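Local atomic coordinates of protein argonaute (Methanocaldococcus jannaschii, PDB entry 5G5S), a protein that cuts single-stranded DNA targets under the direction of a short DNA guide and may take part in defence against invading genetic elements. Residues Phe306-Asn311 and Tyr612-Val617; Gly622-His627 and Asn634-Ser639. All blocks are in the same frame, centred on the assembly; numbering follows the deposited sequence.

Interaction 1 (Phe306-Asn311 and Tyr612-Val617)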
loop_
_atom_site.group_PDB
_atom_site.type_symbol
_atom_site.label_atom_id
_atom_site.label_comp_id
_atom_site.label_asym_id
_atom_site.label_seq_id
_atom_site.Cartn_x
_atom_site.Cartn_y
_atom_site.Cartn_z
ATOM N N PHE A 306 -12.356 20.098 -9.467
ATOM C CA PHE A 306 -11.866 19.496 -8.226
ATOM C C PHE A 306 -12.203 20.327 -6.993
ATOM O O PHE A 306 -11.983 21.539 -6.983
ATOM C CB PHE A 306 -10.321 19.308 -8.293
ATOM C CG PHE A 306 -9.815 18.095 -9.043
ATOM C CD1 PHE A 306 -9.829 18.061 -10.434
ATOM C CD2 PHE A 306 -9.283 17.008 -8.363
ATOM C CE1 PHE A 306 -9.350 16.943 -11.127
ATOM C CE2 PHE A 306 -8.816 15.886 -9.057
ATOM C CZ PHE A 306 -8.856 15.860 -10.432
ATOM N N MET A 307 -12.689 19.663 -5.938
ATOM C CA MET A 307 -12.925 20.291 -4.642
ATOM C C MET A 307 -11.538 20.368 -3.952
ATOM O O MET A 307 -10.638 19.577 -4.270
ATOM C CB MET A 307 -13.907 19.445 -3.774
ATOM C CG MET A 307 -13.243 18.222 -3.116
ATOM S SD MET A 307 -14.198 17.257 -1.921
ATOM C CE MET A 307 -13.997 18.223 -0.480
ATOM N N LYS A 308 -11.378 21.296 -3.005
ATOM C CA LYS A 308 -10.150 21.395 -2.224
ATOM C C LYS A 308 -10.509 20.984 -0.800
ATOM O O LYS A 308 -11.529 21.433 -0.279
ATOM C CB LYS A 308 -9.539 22.805 -2.284
ATOM C CG LYS A 308 -8.064 22.808 -1.867
ATOM C CD LYS A 308 -7.288 23.977 -2.459
ATOM C CE LYS A 308 -6.276 23.559 -3.503
ATOM N NZ LYS A 308 -5.088 22.904 -2.902
ATOM N N PHE A 309 -9.728 20.079 -0.195
ATOM C CA PHE A 309 -10.027 19.614 1.151
ATOM C C PHE A 309 -9.690 20.654 2.210
ATOM O O PHE A 309 -8.775 21.452 2.028
ATOM C CB PHE A 309 -9.301 18.290 1.455
ATOM C CG PHE A 309 -9.518 17.170 0.467
ATOM C CD1 PHE A 309 -10.802 16.744 0.144
ATOM C CD2 PHE A 309 -8.440 16.488 -0.083
ATOM C CE1 PHE A 309 -11.001 15.699 -0.758
ATOM C CE2 PHE A 309 -8.637 15.432 -0.973
ATOM C CZ PHE A 309 -9.918 15.042 -1.306
ATOM N N ASN A 310 -10.430 20.647 3.320
ATOM C CA ASN A 310 -10.143 21.562 4.422
ATOM C C ASN A 310 -8.954 21.047 5.197
ATOM O O ASN A 310 -8.776 19.828 5.314
ATOM C CB ASN A 310 -11.351 21.689 5.350
ATOM C CG ASN A 310 -12.584 22.213 4.668
ATOM O OD1 ASN A 310 -12.528 23.140 3.846
ATOM N ND2 ASN A 310 -13.720 21.623 4.997
ATOM N N ASN A 311 -8.130 21.959 5.714
ATOM C CA ASN A 311 -6.961 21.599 6.504
ATOM C C ASN A 311 -7.459 21.367 7.928
ATOM O O ASN A 311 -7.438 22.272 8.764
ATOM C CB ASN A 311 -5.901 22.704 6.421
ATOM C CG ASN A 311 -4.596 22.355 7.088
ATOM O OD1 ASN A 311 -4.109 21.221 7.012
ATOM N ND2 ASN A 311 -3.980 23.346 7.719
ATOM N N TYR A 612 -2.216 19.726 -4.790
ATOM C CA TYR A 612 -2.576 18.643 -3.890
ATOM C C TYR A 612 -3.671 19.103 -2.936
ATOM O O TYR A 612 -4.046 20.273 -2.979
ATOM C CB TYR A 612 -1.322 18.173 -3.116
ATOM C CG TYR A 612 -0.716 19.237 -2.219
ATOM C CD1 TYR A 612 0.135 20.213 -2.734
ATOM C CD2 TYR A 612 -0.991 19.267 -0.854
ATOM C CE1 TYR A 612 0.659 21.216 -1.923
ATOM C CE2 TYR A 612 -0.468 20.265 -0.032
ATOM C CZ TYR A 612 0.380 21.221 -0.564
ATOM O OH TYR A 612 0.937 22.175 0.258
ATOM N N ARG A 613 -4.164 18.193 -2.050
ATOM C CA ARG A 613 -5.257 18.455 -1.102
ATOM C C ARG A 613 -6.535 18.670 -1.958
ATOM O O ARG A 613 -7.400 19.466 -1.604
ATOM C CB ARG A 613 -4.913 19.668 -0.200
ATOM C CG ARG A 613 -5.725 19.812 1.078
ATOM C CD ARG A 613 -5.308 21.065 1.840
ATOM N NE ARG A 613 -6.284 22.143 1.672
ATOM C CZ ARG A 613 -6.229 23.327 2.278
ATOM N NH1 ARG A 613 -5.222 23.618 3.093
ATOM N NH2 ARG A 613 -7.180 24.228 2.073
ATOM N N ILE A 614 -6.636 17.913 -3.089
ATOM C CA ILE A 614 -7.723 17.969 -4.076
ATOM C C ILE A 614 -8.379 16.613 -4.359
ATOM O O ILE A 614 -7.730 15.567 -4.294
ATOM C CB ILE A 614 -7.318 18.726 -5.388
ATOM C CG1 ILE A 614 -6.102 18.066 -6.091
ATOM C CG2 ILE A 614 -7.095 20.228 -5.129
ATOM C CD1 ILE A 614 -5.959 18.407 -7.573
ATOM N N GLY A 615 -9.663 16.664 -4.691
ATOM C CA GLY A 615 -10.467 15.489 -4.983
ATOM C C GLY A 615 -11.570 15.755 -5.977
ATOM O O GLY A 615 -12.140 16.851 -6.005
ATOM N N SER A 616 -11.870 14.753 -6.816
ATOM C CA SER A 616 -12.940 14.842 -7.813
ATOM C C SER A 616 -13.595 13.472 -8.034
ATOM O O SER A 616 -13.174 12.488 -7.421
ATOM C CB SER A 616 -12.426 15.441 -9.118
ATOM O OG SER A 616 -13.503 15.812 -9.957
ATOM N N VAL A 617 -14.682 13.426 -8.833
ATOM C CA VAL A 617 -15.429 12.201 -9.133
ATOM C C VAL A 617 -15.509 12.039 -10.658
ATOM O O VAL A 617 -16.002 12.929 -11.346
ATOM C CB VAL A 617 -16.835 12.161 -8.453
ATOM C CG1 VAL A 617 -17.650 10.951 -8.913
ATOM C CG2 VAL A 617 -16.727 12.177 -6.929
#
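Ser-616 sets its CB over the centre of the Phe-306 ring, 3.5 Å from the centroid and 9° off the ring normal, which meets the definition of a CH-pi contact. The OG of Ser-616 is bonded elsewhere, to the backbone O of Glu-305. Ile-614 CD1 meets the same ring, 3.7 Å from Phe-306 CD2.

On the same face of the sheet as Ile-614, the Lys-308 chain bends twice. Its NZ donates to Tyr-612 O at 2.8 Å, nearly along the C=O axis, and also pairs with Asp-611 in a salt bridge. Lys-308 and Arg-613 cross at about a right angle, with Lys-308 CG 4.0 Å from Arg-613 NE, and Asn-311 N lies over one face of the Arg-613 guanidinium, 4.1 Å above its plane. On the opposite face Gly-615 has no side chain, and the ring of Phe-309 comes up to its backbone, Phe-309 CZ standing 3.7 Å from Gly-615 CA; the ring also meets Tyr-663 of helix 656-666.

The backbones pair antiparallel: Met-307 N donates to Gly-615 O and Gly-615 N to Met-307 O, and Phe-309 N adds a 2.8 Å bond to Arg-613 O. Arg-613, whose phi of 67° is positive, and Ile-614 both face Leu-625 on the next strand. This is a G1 beta bulge, at the start of the strand through which 302-308 joins the large mixed sheet of the Piwi domain.

Interaction 2 (Gly622-His627 and Asn634-Ser639)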
loop_
_atom_site.group_PDB
_atom_site.type_symbol
_atom_site.label_atom_id
_atom_site.label_comp_id
_atom_site.label_asym_id
_atom_site.label_seq_id
_atom_site.Cartn_x
_atom_site.Cartn_y
_atom_site.Cartn_z
ATOM N N GLY A 622 -13.863 8.093 -7.329
ATOM C CA GLY A 622 -13.273 9.204 -6.611
ATOM C C GLY A 622 -11.812 9.293 -6.989
ATOM O O GLY A 622 -11.113 8.277 -7.013
ATOM N N ILE A 623 -11.366 10.484 -7.383
ATOM C CA ILE A 623 -9.973 10.750 -7.744
ATOM C C ILE A 623 -9.435 11.630 -6.611
ATOM O O ILE A 623 -9.796 12.799 -6.485
ATOM C CB ILE A 623 -9.791 11.351 -9.166
ATOM C CG1 ILE A 623 -10.461 10.467 -10.247
ATOM C CG2 ILE A 623 -8.297 11.578 -9.472
ATOM C CD1 ILE A 623 -10.516 11.145 -11.645
ATOM N N PHE A 624 -8.599 11.013 -5.777
ATOM C CA PHE A 624 -8.040 11.520 -4.532
ATOM C C PHE A 624 -6.541 11.856 -4.677
ATOM O O PHE A 624 -5.737 10.974 -4.978
ATOM C CB PHE A 624 -8.313 10.416 -3.481
ATOM C CG PHE A 624 -8.094 10.697 -2.016
ATOM C CD1 PHE A 624 -9.015 11.442 -1.290
ATOM C CD2 PHE A 624 -7.020 10.128 -1.335
ATOM C CE1 PHE A 624 -8.822 11.680 0.075
ATOM C CE2 PHE A 624 -6.832 10.362 0.027
ATOM C CZ PHE A 624 -7.723 11.150 0.719
ATOM N N LEU A 625 -6.176 13.150 -4.502
ATOM C CA LEU A 625 -4.788 13.610 -4.589
ATOM C C LEU A 625 -4.441 14.420 -3.304
ATOM O O LEU A 625 -4.516 15.662 -3.291
ATOM C CB LEU A 625 -4.563 14.389 -5.899
ATOM C CG LEU A 625 -3.117 14.624 -6.350
ATOM C CD1 LEU A 625 -2.401 13.309 -6.680
ATOM C CD2 LEU A 625 -3.075 15.547 -7.562
ATOM N N PRO A 626 -4.111 13.708 -2.187
ATOM C CA PRO A 626 -3.953 14.404 -0.902
ATOM C C PRO A 626 -2.669 15.160 -0.590
ATOM O O PRO A 626 -2.730 16.275 -0.087
ATOM C CB PRO A 626 -4.217 13.296 0.132
ATOM C CG PRO A 626 -3.747 12.045 -0.540
ATOM C CD PRO A 626 -4.032 12.235 -2.012
ATOM N N HIS A 627 -1.527 14.524 -0.802
ATOM C CA HIS A 627 -0.220 14.995 -0.362
ATOM C C HIS A 627 0.653 15.703 -1.384
ATOM O O HIS A 627 0.604 15.399 -2.576
ATOM C CB HIS A 627 0.536 13.784 0.233
ATOM C CG HIS A 627 0.826 12.699 -0.768
ATOM N ND1 HIS A 627 -0.051 12.415 -1.809
ATOM C CD2 HIS A 627 1.898 11.877 -0.863
ATOM C CE1 HIS A 627 0.527 11.453 -2.512
ATOM N NE2 HIS A 627 1.703 11.095 -1.981
ATOM N N ASN A 634 1.002 10.140 -8.090
ATOM C CA ASN A 634 -0.136 9.437 -8.650
ATOM C C ASN A 634 -1.340 9.557 -7.741
ATOM O O ASN A 634 -1.214 9.474 -6.527
ATOM C CB ASN A 634 0.196 7.959 -8.810
ATOM C CG ASN A 634 1.231 7.708 -9.873
ATOM O OD1 ASN A 634 1.607 8.609 -10.609
ATOM N ND2 ASN A 634 1.694 6.474 -9.964
ATOM N N PRO A 635 -2.515 9.755 -8.323
ATOM C CA PRO A 635 -3.741 9.826 -7.513
ATOM C C PRO A 635 -4.173 8.454 -6.970
ATOM O O PRO A 635 -3.706 7.403 -7.427
ATOM C CB PRO A 635 -4.772 10.423 -8.477
ATOM C CG PRO A 635 -4.290 10.054 -9.811
ATOM C CD PRO A 635 -2.796 9.978 -9.755
ATOM N N VAL A 636 -5.053 8.489 -5.965
ATOM C CA VAL A 636 -5.646 7.323 -5.323
ATOM C C VAL A 636 -7.076 7.223 -5.858
ATOM O O VAL A 636 -7.785 8.231 -5.910
ATOM C CB VAL A 636 -5.624 7.451 -3.768
ATOM C CG1 VAL A 636 -6.256 6.234 -3.107
ATOM C CG2 VAL A 636 -4.204 7.674 -3.242
ATOM N N LYS A 637 -7.489 6.017 -6.267
ATOM C CA LYS A 637 -8.848 5.785 -6.750
ATOM C C LYS A 637 -9.742 5.279 -5.613
ATOM O O LYS A 637 -9.363 4.361 -4.886
ATOM C CB LYS A 637 -8.858 4.799 -7.918
ATOM C CG LYS A 637 -10.217 4.685 -8.607
ATOM C CD LYS A 637 -10.212 3.683 -9.758
ATOM C CE LYS A 637 -10.184 2.245 -9.307
ATOM N NZ LYS A 637 -10.313 1.323 -10.465
ATOM N N LEU A 638 -10.923 5.903 -5.468
ATOM C CA LEU A 638 -11.962 5.540 -4.497
ATOM C C LEU A 638 -13.120 4.945 -5.294
ATOM O O LEU A 638 -13.521 5.508 -6.305
ATOM C CB LEU A 638 -12.416 6.742 -3.656
ATOM C CG LEU A 638 -11.303 7.623 -3.085
ATOM C CD1 LEU A 638 -11.881 8.825 -2.382
ATOM C CD2 LEU A 638 -10.374 6.842 -2.144
ATOM N N SER A 639 -13.587 3.760 -4.904
ATOM C CA SER A 639 -14.611 3.062 -5.669
ATOM C C SER A 639 -15.538 2.272 -4.768
ATOM O O SER A 639 -15.148 1.862 -3.670
ATOM C CB SER A 639 -13.927 2.106 -6.648
ATOM O OG SER A 639 -14.850 1.409 -7.463
#
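Gly-622 O receives two groups from the facing strand: the N-H of Leu-638, a hydrogen bond of 2.8 Å with its donor tilted 25° from the carbonyl plane, and the CA-H of Lys-637, whose CA lies 3.4 Å from Gly-622 O in a CA-H...O contact. Gly-622 N answers by donating to Leu-638 O, which completes one hydrogen-bonded antiparallel pair. Phe-624 and Val-636 form the next. There Val-636 N reaches Phe-624 O at 2.8 Å in a nearly straight bond (177° at the hydrogen), and Phe-624 N donates back to Val-636 O.

The side chains divide between the two faces. Phe-624 has CG anti to the backbone N (chi1 -169°) and lies beside Val-636, both pointing the same way. Val-636 CB stands at the edge of the ring, near its plane and 3.9 Å from Phe-624 CD2. Leu-638 crosses the ring obliquely, its CD1 4.0 Å from Phe-624 CD1. On the other face Ile-623 sets its CG2 3.8 Å from Pro-635 CB, the two side chains running side by side. Nearer the loop, Leu-625 CD1 lies 3.8 Å from Pro-635 CA.

The turn of this beta hairpin, residues 627-634, binds the 5'-phosphorylated end of the guide DNA, and the side chain of Val-636 is about 7 Å from that of Asp-572, probably a manganese ligand. Pro-635 O is held by Arg-681 and Asn-603. Strand 614-618 flanks the hairpin beyond 621-625 and strand 593-600 beyond 636-645, while helix 656-666 covers the Phe-624 face, Leu-662 touching both Phe-624 and Leu-638, and Met-659 touching Leu-638.

Overall arrangement
Interactions 1 and 2 are two strand pairings of one mixed sheet, separated by the pairing of 614-618 with 621-625, their centres about 10 Å apart. Strand 614-618 of the first is followed in the chain by strand 621-625 of the second, and the two are joined by probable hydrogen bonds, Ser-616 O to Ile-623 N and Ile-614 O to Leu-625 N. Interaction 1 is partly buried and spans some 300 residues of chain; charged side chains and a bulge accompany its aromatic rings. Interaction 2 is a buried local hairpin, nearer the centre of the chain, whose side-chain contacts are apolar. The rings of Phe-309 and Phe-624 meet, linking the two beside helix 656-666.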